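Side-chain contacts in nucleoporin NUP170 (Chaetomium thermophilum, PDB 5HAX), which probably serves as a scaffold nucleoporin of the nuclear pore complex, pairing a beta-propeller region with a helical region: residues D237-L242 / K306-A311; A301-K306 / G383-P388; P449-A452 / G458-N461. All coordinates share one frame; numbering follows the deposited sequence.

Interaction 1: residues D237-L242 / K306-A311; sequences DTRNLL and KLHLMA
The guanidinium of R239 lies over one face of the H308 imidazole. The two planes are 31° apart, so this is a tilted overlap and not a flat stack. NH2 sits above the ring, displaced toward its rim, and comes within 3.2 Å of H308 CE1. Seen from the arginine, ring atom CG of H308 lies over one face of the guanidinium. The aliphatic part of R239 shares the same side of the ring, with CD 3.4 Å from H308 CD2. At the ring edge, in its plane, stands L241 CD1, 3.8 Å from H308 CD2.

The imidazole is also held by the residue just before its strand. H308 ND1 donates to K306 O, at 2.6 Å and an N-H...O angle of 157°. The acceptor lies in the ring plane, which helps fix the rotation of the imidazole. R239 reaches the ring with a chain extended from CG to NE.

The polar end of R239 finds its bonds outside the two segments. NH1 donates to I299 O and A304 O, NH2 to S305 O, and NE forms a salt bridge with D236. The charge is thus set among backbone carbonyls and one carboxylate. With alanine at the H308 position, one face of the guanidinium would probably lose its ring, and K306 O this donor.

The contact is buried. It joins the turn between strands 230-236 and 241-246 to the start of strand 307-313. The strands belong to two different sheets, consistent with neighbouring blades of a beta-propeller. N240 and L241 form a G1 beta bulge opposite D236, and H308 and L309 a classic bulge opposite L321.

Interaction 2: residues A301-K306 / G383-P388; sequences ATEASK and GFRFSP
E303 and R385 meet in a two-pronged salt bridge. The side chains come from opposite directions, and R385 grips the carboxylate end-on with NH1 and NH2. R385 NH2 to E303 OE2 is the shorter bond, at 2.8 Å, with an N-H...O angle of 164°. R385 NH1 reaches E303 OE1 at 3.2 Å, on its syn side but well out of the carboxylate plane. Both oxygens lie close to the guanidinium plane. The carboxylate itself is turned 45° against that plane, and NH2 meets OE2 from above the carboxylate plane.

A hydrogen bond from a neutral hydroxyl adds to this. S387 OG donates to E303 OE1 at 2.7 Å. It arrives from the carboxylate face opposite R385 NH1, so OE1 accepts two bonds and the group is held against turning. E303 gets there with CG anti to its backbone nitrogen (chi1 -175°) and an extended chain beyond.

Simple packing is slight. E303 OE2 rests 3.3 Å from P388 C, just past the cis peptide bond before P388.

The paired charges probably offset each other and help keep E303 ionised. E303 lies in the loop between strands 293-298 and 307-313. R385 lies near the end of strand 380-386, the outer strand of its sheet. F459 of helix 456-459 touches both E303 and S387, and L26 of helix 26-29 packs on R385.

Interaction 3: residues P449-A452 / G458-N461; sequences PFAA and GFGN
F450, A451 and A452 pack against residues of the short, weakly bonded helix 456-459 and the residues after it. The segments are two parts of the long loop between strands 440-445 and 473-478, which includes that helix. Both lie within the sequence region assigned to a beta-propeller family.

One backbone hydrogen bond ties the segments. A452 N donates to F459 O at 3.1 Å, with an N-H...O angle of 153°. Within the second segment, N461 N makes a weak bond back to G458 O.

Aromatic contacts flank this link. F450 presents its ring edge to the backbone of the second segment. CE1 lies 3.3 Å from F459 O, near the ring plane, and G460 CA and N461 C also lie along that edge. With CG anti to the backbone nitrogen (chi1 179°), the ring swings forward to the turn. F459 O therefore meets both an amide and an aromatic edge. The F450 ring also touches P388, V465 and Q469. The F459 ring reaches back to the backbone and side chain of the first segment. Its CZ is 3.6 Å from F450 O, and its CE1 packs obliquely on A451 CB at 3.9 Å. The other partners of this ring include E303.

G458 has positive phi (92°), and a beta carbon there would press on the carbonyl of the residue before. The polar end of N461 serves the surroundings: ND2 donates to D20 O, and OD1 accepts from A464 N. A452 O is bound by R600, a residue far later in the chain.

The last contacts are made by one small methyl. A452 CB lies 3.2 Å from F459 O, with G458 O and N461 CB also beside it.

All three contacts fall inside the same propeller-family region. The centres of interactions 1 and 2 are about 8 Å apart, those of 2 and 3 about 10 Å, and those of 1 and 3 about 17 Å. Interaction 2 is the bridge. It shares K306 with interaction 1, and T238 OG1 probably bonds A301 N. It touches interaction 3 through F459 on E303 and F450 on P388. Interactions 1 and 3 do not touch. Along the chain, interactions 1 and 2 alternate their segments, and 3 follows both. Together they connect strands 241-246, 307-313 and 380-386, from three sheets, to helix 456-459, consistent with the contacts helping to hold neighbouring parts of the propeller together.

Interaction 1: residues D237-L242 / K306-A311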
ATOM      1  N   ASP A 237      11.561   4.856   7.119  1.00 44.17           N
ATOM      2  CA  ASP A 237      11.658   6.303   7.291  1.00 43.14           C
ATOM      3  C   ASP A 237      10.811   6.801   8.455  1.00 44.19           C
ATOM      4  O   ASP A 237      11.183   7.780   9.110  1.00 45.84           O
ATOM      5  CB  ASP A 237      11.233   7.011   6.005  1.00 42.59           C
ATOM      6  CG  ASP A 237      12.206   6.791   4.864  1.00 44.01           C
ATOM      7  OD1 ASP A 237      13.425   6.957   5.074  1.00 48.65           O
ATOM      8  OD2 ASP A 237      11.751   6.451   3.751  1.00 52.32           O
ATOM      9  N   THR A 238       9.674   6.154   8.726  1.00 40.77           N
ATOM     10  CA  THR A 238       8.780   6.621   9.780  1.00 40.26           C
ATOM     11  C   THR A 238       9.420   6.532  11.158  1.00 52.39           C
ATOM     12  O   THR A 238       8.962   7.209  12.086  1.00 44.01           O
ATOM     13  CB  THR A 238       7.477   5.816   9.774  1.00 42.08           C
ATOM     14  OG1 THR A 238       7.730   4.471  10.204  1.00 42.98           O
ATOM     15  CG2 THR A 238       6.853   5.801   8.380  1.00 44.41           C
ATOM     16  N   ARG A 239      10.461   5.711  11.313  1.00 45.75           N
ATOM     17  CA  ARG A 239      11.182   5.578  12.570  1.00 44.59           C
ATOM     18  C   ARG A 239      12.643   5.986  12.454  1.00 46.21           C
ATOM     19  O   ARG A 239      13.375   5.897  13.448  1.00 45.09           O
ATOM     20  CB  ARG A 239      11.100   4.131  13.076  1.00 46.03           C
ATOM     21  CG  ARG A 239       9.696   3.546  13.089  1.00 46.17           C
ATOM     22  CD  ARG A 239       9.724   2.127  13.618  1.00 45.30           C
ATOM     23  NE  ARG A 239       8.535   1.359  13.252  1.00 46.14           N
ATOM     24  CZ  ARG A 239       7.497   1.130  14.052  1.00 40.86           C
ATOM     25  NH1 ARG A 239       6.476   0.408  13.610  1.00 43.78           N
ATOM     26  NH2 ARG A 239       7.468   1.614  15.288  1.00 45.10           N
ATOM     27  N   ASN A 240      13.082   6.438  11.277  1.00 38.86           N
ATOM     28  CA  ASN A 240      14.486   6.773  11.024  1.00 41.82           C
ATOM     29  C   ASN A 240      15.404   5.590  11.333  1.00 48.70           C
ATOM     30  O   ASN A 240      16.506   5.757  11.860  1.00 45.19           O
ATOM     31  CB  ASN A 240      14.911   8.011  11.817  1.00 49.27           C
ATOM     32  CG  ASN A 240      14.201   9.269  11.354  1.00 56.74           C
ATOM     33  OD1 ASN A 240      13.848   9.402  10.182  1.00 56.32           O
ATOM     34  ND2 ASN A 240      13.992  10.200  12.275  1.00 57.30           N
ATOM     35  N   LEU A 241      14.955   4.386  10.989  1.00 39.25           N
ATOM     36  CA  LEU A 241      15.707   3.170  11.249  1.00 43.55           C
ATOM     37  C   LEU A 241      16.192   2.538   9.951  1.00 40.15           C
ATOM     38  O   LEU A 241      15.628   2.748   8.873  1.00 36.38           O
ATOM     39  CB  LEU A 241      14.865   2.153  12.028  1.00 38.92           C
ATOM     40  CG  LEU A 241      14.425   2.559  13.436  1.00 36.48           C
ATOM     41  CD1 LEU A 241      13.590   1.452  14.057  1.00 45.00           C
ATOM     42  CD2 LEU A 241      15.627   2.884  14.315  1.00 40.50           C
ATOM     43  N   LEU A 242      17.265   1.762  10.087  1.00 46.36           N
ATOM     44  CA  LEU A 242      17.830   0.949   9.020  1.00 40.58           C
ATOM     45  C   LEU A 242      18.120  -0.427   9.600  1.00 45.79           C
ATOM     46  O   LEU A 242      18.712  -0.529  10.678  1.00 42.95           O
ATOM     47  CB  LEU A 242      19.110   1.589   8.467  1.00 44.44           C
ATOM     48  CG  LEU A 242      19.863   0.863   7.352  1.00 49.64           C
ATOM     49  CD1 LEU A 242      19.067   0.870   6.059  1.00 52.76           C
ATOM     50  CD2 LEU A 242      21.223   1.506   7.143  1.00 54.14           C
ATOM     51  N   LYS A 306       4.258  -0.975  18.384  1.00 43.26           N
ATOM     52  CA  LYS A 306       5.209  -1.903  18.985  1.00 44.98           C
ATOM     53  C   LYS A 306       5.908  -2.777  17.947  1.00 46.49           C
ATOM     54  O   LYS A 306       7.142  -2.821  17.906  1.00 42.40           O
ATOM     55  CB  LYS A 306       4.489  -2.776  20.017  1.00 48.80           C
ATOM     56  CG  LYS A 306       3.969  -1.997  21.218  1.00 54.60           C
ATOM     57  CD  LYS A 306       3.022  -2.833  22.064  1.00 80.55           C
ATOM     58  CE  LYS A 306       2.423  -2.012  23.196  1.00 99.49           C
ATOM     59  NZ  LYS A 306       1.334  -2.739  23.904  1.00 94.54           N
ATOM     60  N   LEU A 307       5.147  -3.475  17.104  1.00 40.65           N
ATOM     61  CA  LEU A 307       5.737  -4.385  16.126  1.00 39.03           C
ATOM     62  C   LEU A 307       6.479  -3.585  15.063  1.00 36.96           C
ATOM     63  O   LEU A 307       5.867  -2.855  14.277  1.00 39.79           O
ATOM     64  CB  LEU A 307       4.659  -5.265  15.501  1.00 42.91           C
ATOM     65  CG  LEU A 307       4.001  -6.266  16.452  1.00 43.01           C
ATOM     66  CD1 LEU A 307       2.866  -6.994  15.749  1.00 44.50           C
ATOM     67  CD2 LEU A 307       5.019  -7.263  16.997  1.00 38.89           C
ATOM     68  N   HIS A 308       7.803  -3.736  15.034  1.00 36.58           N
ATOM     69  CA  HIS A 308       8.674  -3.002  14.125  1.00 34.25           C
ATOM     70  C   HIS A 308       9.025  -3.766  12.858  1.00 40.76           C
ATOM     71  O   HIS A 308       9.335  -3.138  11.840  1.00 38.61           O
ATOM     72  CB  HIS A 308       9.988  -2.639  14.829  1.00 40.63           C
ATOM     73  CG  HIS A 308       9.899  -1.437  15.718  1.00 39.41           C
ATOM     74  ND1 HIS A 308       8.964  -1.317  16.723  1.00 38.40           N
ATOM     75  CD2 HIS A 308      10.649  -0.310  15.766  1.00 38.62           C
ATOM     76  CE1 HIS A 308       9.134  -0.163  17.343  1.00 43.19           C
ATOM     77  NE2 HIS A 308      10.151   0.466  16.783  1.00 42.50           N
ATOM     78  N   LEU A 309       8.998  -5.097  12.886  1.00 42.72           N
ATOM     79  CA  LEU A 309       9.703  -5.868  11.872  1.00 37.80           C
ATOM     80  C   LEU A 309       9.082  -7.249  11.733  1.00 39.54           C
ATOM     81  O   LEU A 309       8.719  -7.876  12.731  1.00 37.78           O
ATOM     82  CB  LEU A 309      11.184  -5.988  12.249  1.00 36.91           C
ATOM     83  CG  LEU A 309      12.160  -6.504  11.199  1.00 42.05           C
ATOM     84  CD1 LEU A 309      12.295  -5.500  10.066  1.00 42.43           C
ATOM     85  CD2 LEU A 309      13.505  -6.783  11.848  1.00 41.41           C
ATOM     86  N   MET A 310       8.974  -7.716  10.490  1.00 38.37           N
ATOM     87  CA  MET A 310       8.642  -9.101  10.190  1.00 38.12           C
ATOM     88  C   MET A 310       9.882  -9.806   9.659  1.00 38.96           C
ATOM     89  O   MET A 310      10.628  -9.245   8.850  1.00 36.70           O
ATOM     90  CB  MET A 310       7.514  -9.207   9.160  1.00 36.57           C
ATOM     91  CG  MET A 310       6.947 -10.618   9.030  1.00 38.88           C
ATOM     92  SD  MET A 310       5.954 -10.878   7.547  1.00 47.01           S
ATOM     93  CE  MET A 310       7.232 -10.947   6.292  1.00 45.87           C
ATOM     94  N   ALA A 311      10.096 -11.036  10.117  1.00 34.90           N
ATOM     95  CA  ALA A 311      11.201 -11.869   9.663  1.00 35.49           C
ATOM     96  C   ALA A 311      10.638 -13.195   9.179  1.00 36.70           C
ATOM     97  O   ALA A 311       9.819 -13.812   9.868  1.00 38.22           O
ATOM     98  CB  ALA A 311      12.227 -12.093  10.779  1.00 39.20           C
TER

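Interaction 2: residues A301-K306 / G383-P388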
ATOM      1  N   ALA A 301       5.698   2.937  11.607  1.00 42.21           N
ATOM      2  CA  ALA A 301       5.034   3.391  12.826  1.00 43.65           C
ATOM      3  C   ALA A 301       3.585   3.780  12.568  1.00 46.82           C
ATOM      4  O   ALA A 301       2.757   3.732  13.485  1.00 41.93           O
ATOM      5  CB  ALA A 301       5.795   4.569  13.432  1.00 45.47           C
ATOM      6  N   THR A 302       3.259   4.171  11.335  1.00 41.74           N
ATOM      7  CA  THR A 302       1.873   4.474  10.994  1.00 44.10           C
ATOM      8  C   THR A 302       0.989   3.241  11.108  1.00 45.98           C
ATOM      9  O   THR A 302      -0.211   3.361  11.384  1.00 39.64           O
ATOM     10  CB  THR A 302       1.798   5.046   9.577  1.00 46.40           C
ATOM     11  OG1 THR A 302       2.378   4.116   8.655  1.00 53.40           O
ATOM     12  CG2 THR A 302       2.548   6.365   9.495  1.00 50.14           C
ATOM     13  N   GLU A 303       1.561   2.053  10.907  1.00 42.85           N
ATOM     14  CA  GLU A 303       0.800   0.810  10.922  1.00 42.03           C
ATOM     15  C   GLU A 303       0.728   0.192  12.313  1.00 38.21           C
ATOM     16  O   GLU A 303      -0.314  -0.355  12.693  1.00 38.70           O
ATOM     17  CB  GLU A 303       1.415  -0.189   9.937  1.00 34.92           C
ATOM     18  CG  GLU A 303       0.624  -1.481   9.788  1.00 39.51           C
ATOM     19  CD  GLU A 303       1.086  -2.320   8.608  1.00 37.78           C
ATOM     20  OE1 GLU A 303       2.167  -2.031   8.054  1.00 38.21           O
ATOM     21  OE2 GLU A 303       0.366  -3.266   8.231  1.00 40.70           O
ATOM     22  N   ALA A 304       1.813   0.270  13.082  1.00 37.39           N
ATOM     23  CA  ALA A 304       1.859  -0.350  14.397  1.00 38.12           C
ATOM     24  C   ALA A 304       2.904   0.355  15.248  1.00 44.95           C
ATOM     25  O   ALA A 304       3.960   0.749  14.746  1.00 44.44           O
ATOM     26  CB  ALA A 304       2.180  -1.844  14.292  1.00 42.72           C
ATOM     27  N   SER A 305       2.602   0.502  16.539  1.00 45.56           N
ATOM     28  CA  SER A 305       3.520   1.161  17.460  1.00 50.30           C
ATOM     29  C   SER A 305       4.627   0.218  17.918  1.00 41.14           C
ATOM     30  O   SER A 305       5.813   0.562  17.854  1.00 42.58           O
ATOM     31  CB  SER A 305       2.750   1.694  18.669  1.00 50.14           C
ATOM     32  OG  SER A 305       3.636   2.173  19.663  1.00 52.15           O
ATOM     33  N   LYS A 306       4.258  -0.975  18.384  1.00 43.26           N
ATOM     34  CA  LYS A 306       5.209  -1.903  18.985  1.00 44.98           C
ATOM     35  C   LYS A 306       5.908  -2.777  17.947  1.00 46.49           C
ATOM     36  O   LYS A 306       7.142  -2.821  17.906  1.00 42.40           O
ATOM     37  CB  LYS A 306       4.489  -2.776  20.017  1.00 48.80           C
ATOM     38  CG  LYS A 306       3.969  -1.997  21.218  1.00 54.60           C
ATOM     39  CD  LYS A 306       3.022  -2.833  22.064  1.00 80.55           C
ATOM     40  CE  LYS A 306       2.423  -2.012  23.196  1.00 99.49           C
ATOM     41  NZ  LYS A 306       1.334  -2.739  23.904  1.00 94.54           N
ATOM     42  N   GLY A 383      10.661 -13.667   0.302  1.00 38.20           N
ATOM     43  CA  GLY A 383       9.448 -13.228   0.969  1.00 41.77           C
ATOM     44  C   GLY A 383       9.343 -11.722   1.017  1.00 36.44           C
ATOM     45  O   GLY A 383      10.349 -11.014   1.133  1.00 35.01           O
ATOM     46  N   PHE A 384       8.104 -11.229   0.942  1.00 33.75           N
ATOM     47  CA  PHE A 384       7.823  -9.799   0.925  1.00 35.92           C
ATOM     48  C   PHE A 384       6.541  -9.518   1.694  1.00 39.23           C
ATOM     49  O   PHE A 384       5.587 -10.301   1.630  1.00 38.96           O
ATOM     50  CB  PHE A 384       7.677  -9.279  -0.513  1.00 40.64           C
ATOM     51  CG  PHE A 384       8.820  -9.646  -1.416  1.00 41.13           C
ATOM     52  CD1 PHE A 384       9.877  -8.773  -1.606  1.00 44.70           C
ATOM     53  CD2 PHE A 384       8.836 -10.864  -2.079  1.00 42.46           C
ATOM     54  CE1 PHE A 384      10.930  -9.108  -2.438  1.00 40.91           C
ATOM     55  CE2 PHE A 384       9.886 -11.203  -2.910  1.00 43.43           C
ATOM     56  CZ  PHE A 384      10.933 -10.324  -3.089  1.00 43.62           C
ATOM     57  N   ARG A 385       6.519  -8.395   2.413  1.00 38.55           N
ATOM     58  CA  ARG A 385       5.320  -7.916   3.093  1.00 42.27           C
ATOM     59  C   ARG A 385       5.088  -6.459   2.724  1.00 44.17           C
ATOM     60  O   ARG A 385       6.021  -5.650   2.753  1.00 44.20           O
ATOM     61  CB  ARG A 385       5.425  -8.054   4.616  1.00 47.62           C
ATOM     62  CG  ARG A 385       4.148  -7.653   5.358  1.00 46.84           C
ATOM     63  CD  ARG A 385       4.377  -7.513   6.859  1.00 38.40           C
ATOM     64  NE  ARG A 385       3.141  -7.207   7.578  1.00 41.45           N
ATOM     65  CZ  ARG A 385       2.633  -5.985   7.726  1.00 40.92           C
ATOM     66  NH1 ARG A 385       3.243  -4.930   7.201  1.00 39.89           N
ATOM     67  NH2 ARG A 385       1.501  -5.817   8.399  1.00 40.80           N
ATOM     68  N   PHE A 386       3.842  -6.135   2.380  1.00 38.85           N
ATOM     69  CA  PHE A 386       3.421  -4.769   2.101  1.00 41.37           C
ATOM     70  C   PHE A 386       2.231  -4.429   2.984  1.00 34.64           C
ATOM     71  O   PHE A 386       1.335  -5.257   3.175  1.00 37.71           O
ATOM     72  CB  PHE A 386       3.040  -4.589   0.624  1.00 40.72           C
ATOM     73  CG  PHE A 386       4.112  -5.021  -0.333  1.00 38.67           C
ATOM     74  CD1 PHE A 386       5.158  -4.174  -0.647  1.00 39.90           C
ATOM     75  CD2 PHE A 386       4.070  -6.272  -0.923  1.00 44.25           C
ATOM     76  CE1 PHE A 386       6.144  -4.565  -1.527  1.00 41.84           C
ATOM     77  CE2 PHE A 386       5.055  -6.669  -1.805  1.00 39.41           C
ATOM     78  CZ  PHE A 386       6.093  -5.814  -2.106  1.00 42.70           C
ATOM     79  N   SER A 387       2.235  -3.218   3.538  1.00 37.45           N
ATOM     80  CA  SER A 387       1.099  -2.733   4.312  1.00 40.09           C
ATOM     81  C   SER A 387      -0.168  -2.852   3.469  1.00 37.08           C
ATOM     82  O   SER A 387      -0.133  -2.579   2.268  1.00 36.33           O
ATOM     83  CB  SER A 387       1.308  -1.281   4.750  1.00 41.29           C
ATOM     84  OG  SER A 387       2.455  -1.144   5.570  1.00 43.01           O
ATOM     85  N   PRO A 388      -1.293  -3.251   4.087  1.00 37.04           N
ATOM     86  CA  PRO A 388      -1.512  -3.526   5.510  1.00 38.42           C
ATOM     87  C   PRO A 388      -1.231  -4.977   5.912  1.00 39.81           C
ATOM     88  O   PRO A 388      -1.755  -5.429   6.931  1.00 37.68           O
ATOM     89  CB  PRO A 388      -2.991  -3.194   5.684  1.00 41.81           C
ATOM     90  CG  PRO A 388      -3.593  -3.628   4.390  1.00 42.90           C
ATOM     91  CD  PRO A 388      -2.539  -3.415   3.319  1.00 39.95           C
TER

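Interaction 3: residues P449-A452 / G458-N461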
ATOM      1  N   PRO A 449       1.686   3.462  -1.841  1.00 55.57           N
ATOM      2  CA  PRO A 449       1.620   2.700  -0.586  1.00 57.06           C
ATOM      3  C   PRO A 449       0.245   2.792   0.061  1.00 48.03           C
ATOM      4  O   PRO A 449      -0.394   3.845   0.066  1.00 50.43           O
ATOM      5  CB  PRO A 449       2.698   3.357   0.281  1.00 60.99           C
ATOM      6  CG  PRO A 449       3.666   3.926  -0.690  1.00 59.69           C
ATOM      7  CD  PRO A 449       2.857   4.356  -1.879  1.00 53.58           C
ATOM      8  N   PHE A 450      -0.210   1.666   0.605  1.00 50.68           N
ATOM      9  CA  PHE A 450      -1.533   1.603   1.207  1.00 46.83           C
ATOM     10  C   PHE A 450      -1.554   2.332   2.543  1.00 48.52           C
ATOM     11  O   PHE A 450      -0.623   2.224   3.348  1.00 49.40           O
ATOM     12  CB  PHE A 450      -1.956   0.146   1.406  1.00 48.34           C
ATOM     13  CG  PHE A 450      -3.311  -0.015   2.048  1.00 47.96           C
ATOM     14  CD1 PHE A 450      -3.454   0.021   3.427  1.00 40.17           C
ATOM     15  CD2 PHE A 450      -4.440  -0.218   1.271  1.00 42.68           C
ATOM     16  CE1 PHE A 450      -4.696  -0.132   4.017  1.00 44.94           C
ATOM     17  CE2 PHE A 450      -5.685  -0.371   1.857  1.00 46.95           C
ATOM     18  CZ  PHE A 450      -5.812  -0.330   3.231  1.00 41.64           C
ATOM     19  N   ALA A 451      -2.633   3.075   2.777  1.00 47.44           N
ATOM     20  CA  ALA A 451      -2.869   3.717   4.062  1.00 48.97           C
ATOM     21  C   ALA A 451      -4.306   4.217   4.128  1.00 46.26           C
ATOM     22  O   ALA A 451      -4.689   5.120   3.377  1.00 54.14           O
ATOM     23  CB  ALA A 451      -1.889   4.868   4.292  1.00 48.64           C
ATOM     24  N   ALA A 452      -5.108   3.625   5.010  1.00 47.26           N
ATOM     25  CA  ALA A 452      -6.479   4.060   5.231  1.00 45.59           C
ATOM     26  C   ALA A 452      -6.592   5.105   6.331  1.00 45.96           C
ATOM     27  O   ALA A 452      -7.645   5.741   6.455  1.00 42.58           O
ATOM     28  CB  ALA A 452      -7.365   2.859   5.575  1.00 46.36           C
ATOM     29  N   GLY A 458      -7.315   2.214  12.539  1.00 40.27           N
ATOM     30  CA  GLY A 458      -7.885   2.603  11.270  1.00 40.54           C
ATOM     31  C   GLY A 458      -6.975   2.401  10.076  1.00 45.28           C
ATOM     32  O   GLY A 458      -7.455   2.428   8.936  1.00 39.31           O
ATOM     33  N   PHE A 459      -5.678   2.180  10.308  1.00 39.83           N
ATOM     34  CA  PHE A 459      -4.712   2.121   9.215  1.00 40.53           C
ATOM     35  C   PHE A 459      -5.047   1.022   8.212  1.00 34.16           C
ATOM     36  O   PHE A 459      -4.947   1.232   6.999  1.00 40.98           O
ATOM     37  CB  PHE A 459      -3.311   1.904   9.783  1.00 39.07           C
ATOM     38  CG  PHE A 459      -2.249   1.738   8.733  1.00 41.59           C
ATOM     39  CD1 PHE A 459      -1.565   2.836   8.246  1.00 39.59           C
ATOM     40  CD2 PHE A 459      -1.934   0.482   8.239  1.00 40.00           C
ATOM     41  CE1 PHE A 459      -0.586   2.687   7.281  1.00 42.59           C
ATOM     42  CE2 PHE A 459      -0.957   0.329   7.275  1.00 43.41           C
ATOM     43  CZ  PHE A 459      -0.283   1.433   6.796  1.00 44.49           C
ATOM     44  N   GLY A 460      -5.427  -0.158   8.694  1.00 38.95           N
ATOM     45  CA  GLY A 460      -5.554  -1.313   7.827  1.00 43.15           C
ATOM     46  C   GLY A 460      -6.938  -1.532   7.251  1.00 44.76           C
ATOM     47  O   GLY A 460      -7.237  -2.626   6.766  1.00 35.84           O
ATOM     48  N   ASN A 461      -7.790  -0.506   7.278  1.00 39.32           N
ATOM     49  CA  ASN A 461      -9.192  -0.661   6.888  1.00 42.14           C
ATOM     50  C   ASN A 461      -9.309  -0.611   5.364  1.00 39.01           C
ATOM     51  O   ASN A 461      -9.583   0.426   4.755  1.00 42.34           O
ATOM     52  CB  ASN A 461     -10.051   0.406   7.551  1.00 38.82           C
ATOM     53  CG  ASN A 461     -11.530   0.089   7.471  1.00 45.88           C
ATOM     54  OD1 ASN A 461     -11.954  -0.760   6.687  1.00 42.85           O
ATOM     55  ND2 ASN A 461     -12.326   0.775   8.281  1.00 38.92           N
TER